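Local coordinates for protein GlcNAc Inducible Gene 2, GIG2 (Candida albicans, PDB 6AKZ) that binds iron and probably acts as an oxygenase of the DUF1479 (Gig2-like) family within the cupin clan, encoded by a GlcNAc-inducible gene, at residues A[64-69]-A[145-150]; A[139-144]-A[430-435]. One frame throughout, in Å; residues are numbered along the deposited sequence.

Interaction 1. Residues A[64-69]-A[145-150]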
loop_
_atom_site.group_PDB
_atom_site.type_symbol
_atom_site.label_atom_id
_atom_site.label_comp_id
_atom_site.label_asym_id
_atom_site.label_seq_id
_atom_site.Cartn_x
_atom_site.Cartn_y
_atom_site.Cartn_z
ATOM N N CYS A 64 -0.957 18.075 -6.805
ATOM C CA CYS A 64 -0.156 19.250 -6.589
ATOM C C CYS A 64 1.133 19.172 -7.345
ATOM O O CYS A 64 1.448 18.140 -7.870
ATOM C CB CYS A 64 0.085 19.511 -5.129
ATOM S SG CYS A 64 1.270 18.415 -4.354
ATOM N N ASP A 65 1.842 20.288 -7.428
ATOM C CA ASP A 65 3.125 20.348 -8.092
ATOM C C ASP A 65 4.291 20.136 -7.142
ATOM O O ASP A 65 4.231 20.556 -6.036
ATOM C CB ASP A 65 3.367 21.651 -8.821
ATOM C CG ASP A 65 4.432 21.513 -9.895
ATOM O OD1 ASP A 65 3.982 21.435 -11.039
ATOM O OD2 ASP A 65 5.673 21.486 -9.630
ATOM N N PHE A 66 5.333 19.487 -7.647
ATOM C CA PHE A 66 6.470 19.207 -6.831
ATOM C C PHE A 66 6.964 20.512 -6.173
ATOM O O PHE A 66 7.350 20.502 -5.044
ATOM C CB PHE A 66 7.581 18.586 -7.676
ATOM C CG PHE A 66 8.804 18.305 -6.911
ATOM C CD1 PHE A 66 8.785 17.356 -5.965
ATOM C CD2 PHE A 66 9.945 19.045 -7.084
ATOM C CE1 PHE A 66 9.857 17.095 -5.220
ATOM C CE2 PHE A 66 11.042 18.787 -6.319
ATOM C CZ PHE A 66 10.998 17.804 -5.386
ATOM N N ILE A 67 6.922 21.607 -6.899
ATOM C CA ILE A 67 7.398 22.881 -6.349
ATOM C C ILE A 67 6.602 23.427 -5.164
ATOM O O ILE A 67 7.108 24.175 -4.413
ATOM C CB ILE A 67 7.652 23.943 -7.400
ATOM C CG1 ILE A 67 6.390 24.620 -7.808
ATOM C CG2 ILE A 67 8.307 23.353 -8.588
ATOM C CD1 ILE A 67 6.702 25.710 -8.786
ATOM N N ASP A 68 5.345 23.048 -5.047
ATOM C CA ASP A 68 4.495 23.394 -3.899
ATOM C C ASP A 68 5.037 22.734 -2.559
ATOM O O ASP A 68 4.627 23.121 -1.473
ATOM C CB ASP A 68 3.010 22.944 -4.110
ATOM C CG ASP A 68 2.305 23.505 -5.405
ATOM O OD1 ASP A 68 2.712 24.591 -5.890
ATOM O OD2 ASP A 68 1.268 22.866 -5.916
ATOM N N ILE A 69 5.882 21.726 -2.635
ATOM C CA ILE A 69 6.380 21.055 -1.447
ATOM C C ILE A 69 7.571 21.834 -0.928
ATOM O O ILE A 69 8.623 21.880 -1.598
ATOM C CB ILE A 69 6.751 19.617 -1.727
ATOM C CG1 ILE A 69 5.452 18.871 -2.101
ATOM C CG2 ILE A 69 7.487 18.985 -0.537
ATOM C CD1 ILE A 69 5.684 17.497 -2.674
ATOM N N MET A 145 12.785 12.360 -5.597
ATOM C CA MET A 145 12.009 11.231 -5.118
ATOM C C MET A 145 12.206 11.108 -3.606
ATOM O O MET A 145 11.279 10.925 -2.902
ATOM C CB MET A 145 12.385 9.931 -5.787
ATOM C CG MET A 145 12.144 10.015 -7.271
ATOM S SD MET A 145 10.397 9.925 -7.558
ATOM C CE MET A 145 9.873 11.520 -6.989
ATOM N N LYS A 146 13.451 11.185 -3.137
ATOM C CA LYS A 146 13.641 11.141 -1.690
ATOM C C LYS A 146 12.775 12.219 -0.988
ATOM O O LYS A 146 12.233 11.997 0.087
ATOM C CB LYS A 146 15.101 11.375 -1.333
ATOM C CG LYS A 146 15.983 10.180 -1.789
ATOM C CD LYS A 146 17.429 10.398 -1.289
ATOM C CE LYS A 146 18.250 9.151 -1.463
ATOM N NZ LYS A 146 19.612 9.231 -0.887
ATOM N N ALA A 147 12.729 13.382 -1.584
ATOM C CA ALA A 147 11.987 14.518 -1.051
ATOM C C ALA A 147 10.512 14.206 -0.897
ATOM O O ALA A 147 9.913 14.474 0.161
ATOM C CB ALA A 147 12.180 15.772 -1.910
ATOM N N ILE A 148 9.894 13.642 -1.914
ATOM C CA ILE A 148 8.451 13.376 -1.800
ATOM C C ILE A 148 8.159 12.293 -0.797
ATOM O O ILE A 148 7.170 12.374 -0.085
ATOM C CB ILE A 148 7.714 13.076 -3.130
ATOM C CG1 ILE A 148 8.203 11.789 -3.739
ATOM C CG2 ILE A 148 7.886 14.273 -4.101
ATOM C CD1 ILE A 148 7.483 11.414 -5.035
ATOM N N PHE A 149 9.014 11.300 -0.678
ATOM C CA PHE A 149 8.833 10.318 0.401
ATOM C C PHE A 149 8.985 10.946 1.783
ATOM O O PHE A 149 8.232 10.593 2.685
ATOM C CB PHE A 149 9.740 9.111 0.170
ATOM C CG PHE A 149 9.173 8.154 -0.831
ATOM C CD1 PHE A 149 9.366 8.341 -2.187
ATOM C CD2 PHE A 149 8.358 7.101 -0.408
ATOM C CE1 PHE A 149 8.800 7.466 -3.142
ATOM C CE2 PHE A 149 7.796 6.187 -1.343
ATOM C CZ PHE A 149 7.990 6.383 -2.703
ATOM N N LYS A 150 9.939 11.870 1.957
ATOM C CA LYS A 150 10.083 12.567 3.222
ATOM C C LYS A 150 8.792 13.305 3.527
ATOM O O LYS A 150 8.278 13.241 4.631
ATOM C CB LYS A 150 11.238 13.563 3.238
ATOM C CG LYS A 150 12.616 12.992 3.331
ATOM C CD LYS A 150 13.654 14.127 3.219
ATOM C CE LYS A 150 14.984 13.742 2.536
ATOM N NZ LYS A 150 15.292 14.548 1.291
#

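Interaction 2. Residues A[139-144]-A[430-435]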
loop_
_atom_site.group_PDB
_atom_site.type_symbol
_atom_site.label_atom_id
_atom_site.label_comp_id
_atom_site.label_asym_id
_atom_site.label_seq_id
_atom_site.Cartn_x
_atom_site.Cartn_y
_atom_site.Cartn_z
ATOM N N ALA A 139 16.090 6.061 -10.064
ATOM C CA ALA A 139 14.761 6.652 -9.808
ATOM C C ALA A 139 14.439 6.687 -8.305
ATOM O O ALA A 139 13.998 7.709 -7.722
ATOM C CB ALA A 139 13.664 5.860 -10.586
ATOM N N ARG A 140 14.669 5.578 -7.684
ATOM C CA ARG A 140 14.385 5.422 -6.280
ATOM C C ARG A 140 15.151 6.431 -5.444
ATOM O O ARG A 140 14.659 6.926 -4.481
ATOM C CB ARG A 140 14.715 3.996 -5.835
ATOM C CG ARG A 140 13.746 2.951 -6.364
ATOM C CD ARG A 140 14.051 1.541 -5.885
ATOM N NE ARG A 140 13.273 0.479 -6.516
ATOM C CZ ARG A 140 13.768 -0.597 -7.125
ATOM N NH1 ARG A 140 15.040 -0.796 -7.191
ATOM N NH2 ARG A 140 12.977 -1.477 -7.647
ATOM N N PHE A 141 16.349 6.729 -5.836
ATOM C CA PHE A 141 17.163 7.621 -5.082
ATOM C C PHE A 141 17.369 9.002 -5.649
ATOM O O PHE A 141 18.167 9.765 -5.117
ATOM C CB PHE A 141 18.438 6.930 -4.706
ATOM C CG PHE A 141 18.209 5.688 -3.935
ATOM C CD1 PHE A 141 17.529 5.713 -2.739
ATOM C CD2 PHE A 141 18.705 4.517 -4.400
ATOM C CE1 PHE A 141 17.339 4.561 -2.006
ATOM C CE2 PHE A 141 18.504 3.342 -3.688
ATOM C CZ PHE A 141 17.838 3.383 -2.492
ATOM N N HIS A 142 16.614 9.387 -6.672
ATOM C CA HIS A 142 16.673 10.715 -7.150
ATOM C C HIS A 142 16.289 11.687 -6.030
ATOM O O HIS A 142 15.362 11.407 -5.273
ATOM C CB HIS A 142 15.727 10.876 -8.337
ATOM C CG HIS A 142 15.821 12.182 -9.038
ATOM N ND1 HIS A 142 15.275 13.356 -8.553
ATOM C CD2 HIS A 142 16.367 12.497 -10.247
ATOM C CE1 HIS A 142 15.480 14.334 -9.429
ATOM N NE2 HIS A 142 16.145 13.836 -10.460
ATOM N N PRO A 143 17.001 12.806 -5.899
ATOM C CA PRO A 143 16.729 13.739 -4.780
ATOM C C PRO A 143 15.270 14.185 -4.680
ATOM O O PRO A 143 14.735 14.363 -3.564
ATOM C CB PRO A 143 17.626 14.983 -5.121
ATOM C CG PRO A 143 18.613 14.471 -6.075
ATOM C CD PRO A 143 17.927 13.432 -6.878
ATOM N N ASN A 144 14.631 14.356 -5.833
ATOM C CA ASN A 144 13.234 14.755 -5.879
ATOM C C ASN A 144 12.381 13.596 -5.387
ATOM O O ASN A 144 11.314 13.794 -4.806
ATOM C CB ASN A 144 12.831 15.146 -7.301
ATOM C CG ASN A 144 13.392 16.493 -7.715
ATOM O OD1 ASN A 144 14.102 17.144 -6.950
ATOM N ND2 ASN A 144 13.074 16.916 -8.933
ATOM N N ARG A 430 21.887 2.880 2.902
ATOM C CA ARG A 430 21.162 2.477 4.132
ATOM C C ARG A 430 19.769 2.021 3.761
ATOM O O ARG A 430 19.333 1.038 4.275
ATOM C CB ARG A 430 21.073 3.636 5.102
ATOM C CG ARG A 430 22.390 3.839 5.849
ATOM C CD ARG A 430 22.323 5.141 6.615
ATOM N NE ARG A 430 23.585 5.341 7.341
ATOM C CZ ARG A 430 24.220 6.507 7.520
ATOM N NH1 ARG A 430 23.707 7.659 7.157
ATOM N NH2 ARG A 430 25.358 6.512 8.224
ATOM N N SER A 431 19.136 2.703 2.811
ATOM C CA SER A 431 17.850 2.241 2.293
ATOM C C SER A 431 17.767 0.810 1.677
ATOM O O SER A 431 16.695 0.131 1.661
ATOM C CB SER A 431 17.247 3.330 1.370
ATOM O OG SER A 431 16.989 4.516 2.082
ATOM N N MET A 432 18.926 0.315 1.204
ATOM C CA MET A 432 19.112 -0.910 0.535
ATOM C C MET A 432 19.664 -1.948 1.448
ATOM O O MET A 432 19.924 -3.026 1.011
ATOM C CB MET A 432 20.168 -0.710 -0.612
ATOM C CG MET A 432 19.729 0.148 -1.769
ATOM S SD MET A 432 18.352 -0.613 -2.684
ATOM C CE MET A 432 18.968 -2.161 -3.270
ATOM N N GLY A 433 19.896 -1.636 2.711
ATOM C CA GLY A 433 20.380 -2.619 3.653
ATOM C C GLY A 433 21.889 -2.827 3.535
ATOM O O GLY A 433 22.370 -3.863 3.943
ATOM N N LEU A 434 22.621 -1.872 2.960
ATOM C CA LEU A 434 24.037 -2.081 2.611
ATOM C C LEU A 434 24.943 -1.331 3.578
ATOM O O LEU A 434 26.162 -1.412 3.433
ATOM C CB LEU A 434 24.284 -1.619 1.170
ATOM C CG LEU A 434 23.522 -2.408 0.079
ATOM C CD1 LEU A 434 23.618 -1.736 -1.294
ATOM C CD2 LEU A 434 23.991 -3.847 -0.014
ATOM N N GLU A 435 24.368 -0.567 4.527
ATOM C CA GLU A 435 25.155 0.246 5.418
ATOM C C GLU A 435 24.365 0.381 6.705
ATOM O O GLU A 435 23.137 0.535 6.651
ATOM C CB GLU A 435 25.317 1.615 4.793
ATOM C CG GLU A 435 26.068 2.606 5.654
ATOM C CD GLU A 435 27.515 2.153 5.870
ATOM O OE1 GLU A 435 28.241 1.999 4.857
ATOM O OE2 GLU A 435 27.877 1.878 7.033
#

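Interaction 1. Residues A[64-69]-A[145-150]
The ring of Phe-66 meets the helix of residues 145-150 with its edge. Methyl CG2 of Ile-148 lies in the ring plane at that edge, with Phe-66 CE1 to Ile-148 CG2 at 3.6 Å. It sits almost as near the next ring carbon, with Phe-66 CD1 to Ile-148 CG2 at 3.7 Å. Ala-147 CB lies further round the same rim, 4.2 Å from Phe-66 CZ and also near the plane. The two helix residues therefore touch the edge, and neither stacks on a face.

The CA-CB bond of Phe-66 does not aim at the helix. With CG anti to the backbone N (chi1 178°), the ring still extends to it. The side chains of Phe-66 and Ile-148 cross at about a right angle. Ile-69 adds a second, looser touch, its CD1 lying 4.2 Å from Ile-148 CG2. One methyl of Ile-148, CG2, thus meets both Phe-66 in the turn and Ile-69 just after it. The contact is wholly apolar and small.

The turn that carries Phe-66 is braced from within. Asp-65 OD2 accepts from Ile-67 N at 3.0 Å through its anti lone pair, and the bond is nearly straight (175°). This is an Asx turn. Asp-65 N in turn donates to Asp-68 OD2 at 3.0 Å, meeting it from above the carboxylate plane. Asp-65 OD1 is taken by Asn-92.

The site lies where strand 63-65, at one margin of the main mixed sheet of this cupin-clan protein, runs into a short 3-10 turn. Cys-64 and Phe-66 bond by their backbones to the parallel strand 87-91. Helix 143-153 packs against the turn through Ala-147 and Ile-148, while Ile-148 also touches Phe-346 and Phe-348 of strand 346-350.

Interaction 2. Residues A[139-144]-A[430-435]
Phe-141 and Met-432 reach each other with matching first torsions. In both, CG is anti to the carbonyl carbon (chi1 -58° for Phe-141 and -69° for Met-432). The CA-CB bond of Phe-141 points toward residues 430-435, and CE1, CE2 and CZ of its ring make the contact. Met-432 then bends at chi2 and chi3, which curls its thioether back beside the ring.

Ser-431 meets the ring at its edge, near the plane. Its CB lies 3.6 Å from Phe-141 CE1, so the methylene makes the closest touch. Met-432 comes in obliquely beside it, its CG 3.8 Å from Phe-141 CZ. The sulfur lies at the ring edge, with Met-432 SD 5.2 Å from the centroid of the Phe-141 ring and 87° off the ring normal. This is a Met-aromatic contact of the edge type. One face of the ring is covered from its own segment by Arg-140 CB, 4.2 Å above the plane and over the centre.

Each side of the contact is a helix end. Phe-141 follows helix 134-140. Next to it, His-142 is the N-cap of helix 143-153 and its ND1 accepts from Asn-144 N at 3.0 Å. Across the contact, helix 426-431 closes in a Schellman motif at Gly-433, whose positive phi suits glycine.

Val-173 and Leu-422 also touch Phe-141, and Met-432 packs on Thr-388 and Phe-392 of helix 382-394. Ser-431 OG is hydrogen-bonded to the carbonyl of Gln-171. The serine thus offers its methylene to Phe-141 while its hydroxyl is satisfied elsewhere. What joins the two segments is dispersion among ring, methylene and thioether, perhaps with a small electrostatic share where the sulfur faces the ring's hydrogen-bearing rim.

In the fold
From the N terminus, strand 63-65 and its 3-10 turn come first. The chain then runs through strand 87-91 and helix 96-112 to residues 139-144, the first side of interaction 2. Helix 143-153 begins within that segment and, through Ala-147 and Ile-148, closes interaction 1 over 75 intervening residues. Interaction 2 closes much later, at the end of helix 426-431, over 285 residues that include most of the sheet strands. The two loops therefore cross. Their centres are 16 Å apart. Together they tie the junction of helices 134-140 and 143-153 to the margin of the main sheet and to the end of helix 426-431, away from the iron bound by His-192, Asp-194 and His-355.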